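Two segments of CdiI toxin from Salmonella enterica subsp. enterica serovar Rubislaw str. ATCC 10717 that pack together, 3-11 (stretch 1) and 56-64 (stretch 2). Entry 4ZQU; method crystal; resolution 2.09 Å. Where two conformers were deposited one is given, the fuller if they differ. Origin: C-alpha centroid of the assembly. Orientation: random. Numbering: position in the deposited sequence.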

ATOM      1  N   ASP B   3      -3.752   5.390  19.688  1.00 76.71           N
ATOM      2  CA  ASP B   3      -2.674   4.825  18.885  1.00 75.18           C
ATOM      3  C   ASP B   3      -2.375   5.694  17.667  1.00 69.91           C
ATOM      4  O   ASP B   3      -1.246   6.149  17.483  1.00 72.04           O
ATOM      5  CB  ASP B   3      -3.021   3.408  18.453  1.00 75.54           C
ATOM      6  N   ILE B   4      -3.389   5.919  16.838  1.00 59.86           N
ATOM      7  CA  ILE B   4      -3.229   6.744  15.644  1.00 50.91           C
ATOM      8  C   ILE B   4      -3.275   8.229  15.983  1.00 46.48           C
ATOM      9  O   ILE B   4      -4.181   8.686  16.678  1.00 46.79           O
ATOM     10  CB  ILE B   4      -4.316   6.441  14.594  1.00 47.71           C
ATOM     11  CG1 ILE B   4      -4.213   4.992  14.110  1.00 45.60           C
ATOM     12  CG2 ILE B   4      -4.199   7.394  13.414  1.00 45.40           C
ATOM     13  CD1 ILE B   4      -2.969   4.704  13.305  1.00 42.31           C
ATOM     14  N   VAL B   5      -2.289   8.976  15.496  1.00 42.00           N
ATOM     15  CA  VAL B   5      -2.272  10.425  15.660  1.00 37.97           C
ATOM     16  C   VAL B   5      -2.372  11.098  14.299  1.00 34.68           C
ATOM     17  O   VAL B   5      -2.142  10.465  13.271  1.00 33.61           O
ATOM     18  CB  VAL B   5      -0.999  10.909  16.376  1.00 35.06           C
ATOM     19  CG1 VAL B   5      -0.896  10.276  17.754  1.00 36.79           C
ATOM     20  CG2 VAL B   5       0.229  10.593  15.543  1.00 32.05           C
ATOM     21  N   LYS B   6      -2.717  12.381  14.296  1.00 33.63           N
ATOM     22  CA  LYS B   6      -2.853  13.121  13.049  1.00 31.88           C
ATOM     23  C   LYS B   6      -1.514  13.211  12.329  1.00 31.26           C
ATOM     24  O   LYS B   6      -0.495  13.550  12.929  1.00 32.96           O
ATOM     25  CB  LYS B   6      -3.412  14.523  13.301  1.00 33.88           C
ATOM     26  CG  LYS B   6      -3.639  15.315  12.024  1.00 35.17           C
ATOM     27  CD  LYS B   6      -4.299  16.652  12.300  1.00 38.07           C
ATOM     28  CE  LYS B   6      -4.627  17.376  11.006  1.00 38.69           C
ATOM     29  NZ  LYS B   6      -5.359  18.643  11.270  1.00 41.34           N
ATOM     30  N   SER B   7      -1.527  12.897  11.037  1.00 32.08           N
ATOM     31  CA  SER B   7      -0.317  12.922  10.227  1.00 31.65           C
ATOM     32  C   SER B   7      -0.569  13.579   8.877  1.00 31.23           C
ATOM     33  O   SER B   7      -1.715  13.796   8.481  1.00 30.43           O
ATOM     34  CB  SER B   7       0.224  11.505  10.012  1.00 30.95           C
ATOM     35  OG  SER B   7       0.384  10.817  11.240  1.00 32.34           O
ATOM     36  N   ALA B   8       0.517  13.891   8.181  1.00 31.33           N
ATOM     37  CA  ALA B   8       0.454  14.416   6.824  1.00 28.14           C
ATOM     38  C   ALA B   8       1.424  13.638   5.946  1.00 26.69           C
ATOM     39  O   ALA B   8       2.499  13.241   6.398  1.00 26.78           O
ATOM     40  CB  ALA B   8       0.777  15.901   6.806  1.00 28.20           C
ATOM     41  N   TRP B   9       1.045  13.413   4.695  1.00 27.54           N
ATOM     42  CA  TRP B   9       1.847  12.575   3.815  1.00 25.84           C
ATOM     43  C   TRP B   9       2.176  13.244   2.487  1.00 24.83           C
ATOM     44  O   TRP B   9       1.592  14.259   2.112  1.00 24.25           O
ATOM     45  CB  TRP B   9       1.134  11.249   3.544  1.00 23.13           C
ATOM     46  CG  TRP B   9       0.804  10.465   4.774  1.00 22.44           C
ATOM     47  CD1 TRP B   9       1.576   9.514   5.369  1.00 22.97           C
ATOM     48  CD2 TRP B   9      -0.395  10.554   5.552  1.00 20.98           C
ATOM     49  NE1 TRP B   9       0.936   9.005   6.472  1.00 24.59           N
ATOM     50  CE2 TRP B   9      -0.274   9.628   6.608  1.00 24.22           C
ATOM     51  CE3 TRP B   9      -1.554  11.328   5.462  1.00 23.86           C
ATOM     52  CZ2 TRP B   9      -1.271   9.457   7.566  1.00 24.77           C
ATOM     53  CZ3 TRP B   9      -2.541  11.157   6.413  1.00 25.60           C
ATOM     54  CH2 TRP B   9      -2.394  10.228   7.452  1.00 25.58           C
ATOM     55  N   ALA B  10       3.129  12.646   1.786  1.00 26.19           N
ATOM     56  CA  ALA B  10       3.503  13.067   0.450  1.00 28.29           C
ATOM     57  C   ALA B  10       4.278  11.924  -0.184  1.00 29.95           C
ATOM     58  O   ALA B  10       4.721  11.013   0.514  1.00 31.20           O
ATOM     59  CB  ALA B  10       4.333  14.340   0.486  1.00 28.80           C
ATOM     60  N   SER B  11       4.437  11.964  -1.503  0.90 30.32           N
ATOM     61  CA  SER B  11       5.183  10.922  -2.198  0.90 30.50           C
ATOM     62  C   SER B  11       6.100  11.506  -3.268  0.90 32.50           C
ATOM     63  O   SER B  11       5.712  12.417  -4.002  0.90 32.01           O
ATOM     64  CB  SER B  11       4.226   9.905  -2.821  0.90 29.06           C
ATOM     65  OG  SER B  11       4.922   8.744  -3.241  0.90 28.00           O
ATOM     66  N   ASP B  56       5.068  22.230   1.307  1.00 43.49           N
ATOM     67  CA  ASP B  56       3.839  22.750   0.717  1.00 43.80           C
ATOM     68  C   ASP B  56       2.879  21.614   0.369  1.00 41.86           C
ATOM     69  O   ASP B  56       1.668  21.733   0.554  1.00 42.62           O
ATOM     70  CB  ASP B  56       4.156  23.580  -0.526  1.00 45.93           C
ATOM     71  CG  ASP B  56       2.915  24.140  -1.185  1.00 48.44           C
ATOM     72  OD1 ASP B  56       2.332  25.103  -0.643  1.00 50.09           O
ATOM     73  OD2 ASP B  56       2.527  23.622  -2.252  1.00 48.82           O
ATOM     74  N   ALA B  57       3.432  20.514  -0.129  1.00 39.96           N
ATOM     75  CA  ALA B  57       2.647  19.324  -0.434  1.00 37.14           C
ATOM     76  C   ALA B  57       2.061  18.718   0.836  1.00 35.12           C
ATOM     77  O   ALA B  57       0.915  18.274   0.850  1.00 34.78           O
ATOM     78  CB  ALA B  57       3.500  18.302  -1.165  1.00 36.66           C
ATOM     79  N   LEU B  58       2.859  18.706   1.899  1.00 34.96           N
ATOM     80  CA  LEU B  58       2.427  18.179   3.190  1.00 34.00           C
ATOM     81  C   LEU B  58       1.298  19.007   3.784  1.00 35.10           C
ATOM     82  O   LEU B  58       0.408  18.475   4.449  1.00 34.87           O
ATOM     83  CB  LEU B  58       3.600  18.130   4.175  1.00 31.54           C
ATOM     84  CG  LEU B  58       4.601  16.987   4.022  1.00 28.29           C
ATOM     85  CD1 LEU B  58       5.760  17.165   4.979  1.00 28.87           C
ATOM     86  CD2 LEU B  58       3.915  15.668   4.272  1.00 27.70           C
ATOM     87  N   SER B  59       1.340  20.312   3.544  1.00 35.83           N
ATOM     88  CA  SER B  59       0.345  21.219   4.095  1.00 37.23           C
ATOM     89  C   SER B  59      -1.035  20.970   3.489  1.00 35.64           C
ATOM     90  O   SER B  59      -2.052  21.339   4.075  1.00 34.46           O
ATOM     91  CB  SER B  59       0.767  22.672   3.871  1.00 41.49           C
ATOM     92  OG  SER B  59       0.978  22.937   2.497  1.00 43.58           O
ATOM     93  N   HIS B  60      -1.061  20.341   2.317  1.00 41.17           N
ATOM     94  CA  HIS B  60      -2.319  20.043   1.642  1.00 39.17           C
ATOM     95  C   HIS B  60      -2.810  18.633   1.936  1.00 35.90           C
ATOM     96  O   HIS B  60      -3.829  18.200   1.402  1.00 34.60           O
ATOM     97  CB  HIS B  60      -2.171  20.231   0.133  1.00 39.98           C
ATOM     98  CG  HIS B  60      -2.052  21.661  -0.281  1.00 41.19           C
ATOM     99  ND1 HIS B  60      -0.898  22.394  -0.105  1.00 43.03           N
ATOM    100  CD2 HIS B  60      -2.951  22.504  -0.844  1.00 42.01           C
ATOM    101  CE1 HIS B  60      -1.088  23.622  -0.550  1.00 44.97           C
ATOM    102  NE2 HIS B  60      -2.323  23.716  -1.004  1.00 44.29           N
ATOM    103  N   SER B  61      -2.082  17.922   2.789  1.00 35.57           N
ATOM    104  CA  SER B  61      -2.449  16.559   3.140  1.00 32.97           C
ATOM    105  C   SER B  61      -3.659  16.537   4.059  1.00 30.74           C
ATOM    106  O   SER B  61      -3.815  17.402   4.922  1.00 30.05           O
ATOM    107  CB  SER B  61      -1.272  15.839   3.799  1.00 34.76           C
ATOM    108  OG  SER B  61      -1.600  14.494   4.092  1.00 32.17           O
ATOM    109  N   ARG B  62      -4.514  15.539   3.866  1.00 29.51           N
ATOM    110  CA  ARG B  62      -5.721  15.400   4.665  1.00 28.66           C
ATOM    111  C   ARG B  62      -5.659  14.195   5.595  1.00 26.05           C
ATOM    112  O   ARG B  62      -5.165  13.132   5.225  1.00 24.94           O
ATOM    113  CB  ARG B  62      -6.947  15.287   3.760  1.00 30.30           C
ATOM    114  CG  ARG B  62      -7.299  16.563   3.027  1.00 29.61           C
ATOM    115  CD  ARG B  62      -8.570  16.384   2.227  1.00 28.51           C
ATOM    116  NE  ARG B  62      -8.369  15.519   1.070  1.00 29.02           N
ATOM    117  CZ  ARG B  62      -9.336  14.821   0.483  1.00 30.45           C
ATOM    118  NH1 ARG B  62     -10.576  14.877   0.956  1.00 29.15           N
ATOM    119  NH2 ARG B  62      -9.065  14.062  -0.570  1.00 31.39           N
ATOM    120  N   PHE B  63      -6.164  14.383   6.809  1.00 28.54           N
ATOM    121  CA  PHE B  63      -6.297  13.312   7.784  1.00 29.18           C
ATOM    122  C   PHE B  63      -7.723  12.777   7.700  1.00 29.20           C
ATOM    123  O   PHE B  63      -8.632  13.306   8.335  1.00 31.10           O
ATOM    124  CB  PHE B  63      -5.968  13.826   9.185  1.00 28.30           C
ATOM    125  CG  PHE B  63      -5.874  12.753  10.222  1.00 27.62           C
ATOM    126  CD1 PHE B  63      -5.048  11.661  10.032  1.00 28.22           C
ATOM    127  CD2 PHE B  63      -6.594  12.849  11.400  1.00 29.38           C
ATOM    128  CE1 PHE B  63      -4.954  10.674  10.992  1.00 29.44           C
ATOM    129  CE2 PHE B  63      -6.503  11.865  12.365  1.00 30.24           C
ATOM    130  CZ  PHE B  63      -5.682  10.777  12.162  1.00 29.65           C
ATOM    131  N   VAL B  64      -7.912  11.730   6.905  1.00 28.72           N
ATOM    132  CA  VAL B  64      -9.240  11.393   6.411  1.00 29.94           C
ATOM    133  C   VAL B  64      -9.502   9.883   6.361  1.00 30.65           C
ATOM    134  O   VAL B  64      -8.594   9.091   6.113  1.00 32.16           O
ATOM    135  CB  VAL B  64      -9.442  12.028   5.003  1.00 25.90           C
ATOM    136  CG1 VAL B  64      -8.279  11.679   4.085  1.00 23.17           C
ATOM    137  CG2 VAL B  64     -10.779  11.636   4.381  1.00 23.17           C
TER
HETATM  138  O   HOH W   1      -2.988  15.286   7.087  1.00 48.57           O

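Segments far apart in sequence often pack through a few large side chains, with a well-placed polar contact adding a directional link. The pairing of residues 3-11 with 56-64 in this CdiI chain illustrates the principle on a small scale. About 488 Å² is buried between the two, counting both sides, and three residues account for much of it: Phe63, Trp9 and Leu58.

Phe63 has the largest share. Its CA-to-CB bond points toward the first stretch, and a t rotamer at chi1 lays the ring along the backbone of Val5 through Ser7. One face is covered by Lys6, whose CA lies 3.7 Å from the centroid of the Phe63 ring and only 8° off the ring normal, a CH-pi contact of nearly ideal geometry. The ring edge is occupied as well: Ile4 CG2 approaches Phe63 CZ at 3.9 Å, and Trp9 CH2 lies 4.0 Å from Phe63 CD1. A flat aromatic suits this place because it can offer a face to main-chain carbon and an edge to apolar side chains at the same time. Lys6 fits beside it for a different reason. Its CG is 3.8 Å from Phe63 CG, so the aliphatic base of the side chain packs on the ring, while the all-t chain carries the amino group away from the contact and leaves its charge exposed.

Trp9 shows that the direction of CA-to-CB does not settle where a long side chain ends. The bond points away from the second stretch, yet the indole reaches back, and its rim meets both Phe63 and the backbone of Arg62, with Trp9 CZ3 3.5 Å from Arg62 O. The main chain of the same residue supplies the hydrogen bond that joins the stretches directly: Trp9 N donates to Ser61 OG over 2.9 Å, at a nearly straight angle of 167°. Serine is apt here, being short enough to sit close to the strand while still offering an oxygen to a backbone amide. Its CB is 3.6 Å from Ala8 CB, a close fit between two small residues where the CA atoms of Ala8 and Ser61 are 5.2 Å apart. A water adds a bridge, donating to Ser7 O at 2.4 Å and, weakly, to Ser61 OG at 3.4 Å.

Leu58 completes the buried surface from the helix. Its CA-to-CB bond points sideways, but the m, t rotamer brings the end of the side chain nearer to the strand. Leu58 CD2 lies 4.0 Å from both Ala8 CB and Ala10 CB, and 3.5 Å from Trp9 O, so one methyl group touches three consecutive residues. The two alanines direct their methyls toward the helix, filling space without holding the backbones far apart; Ala8 CB comes within 3.5 Å of Leu58 O. Ala10 CB and Ala57 CB meet more loosely, at 4.4 Å. Broad apolar packing thus supplies the area, and one amide-to-hydroxyl bond adds a directional link.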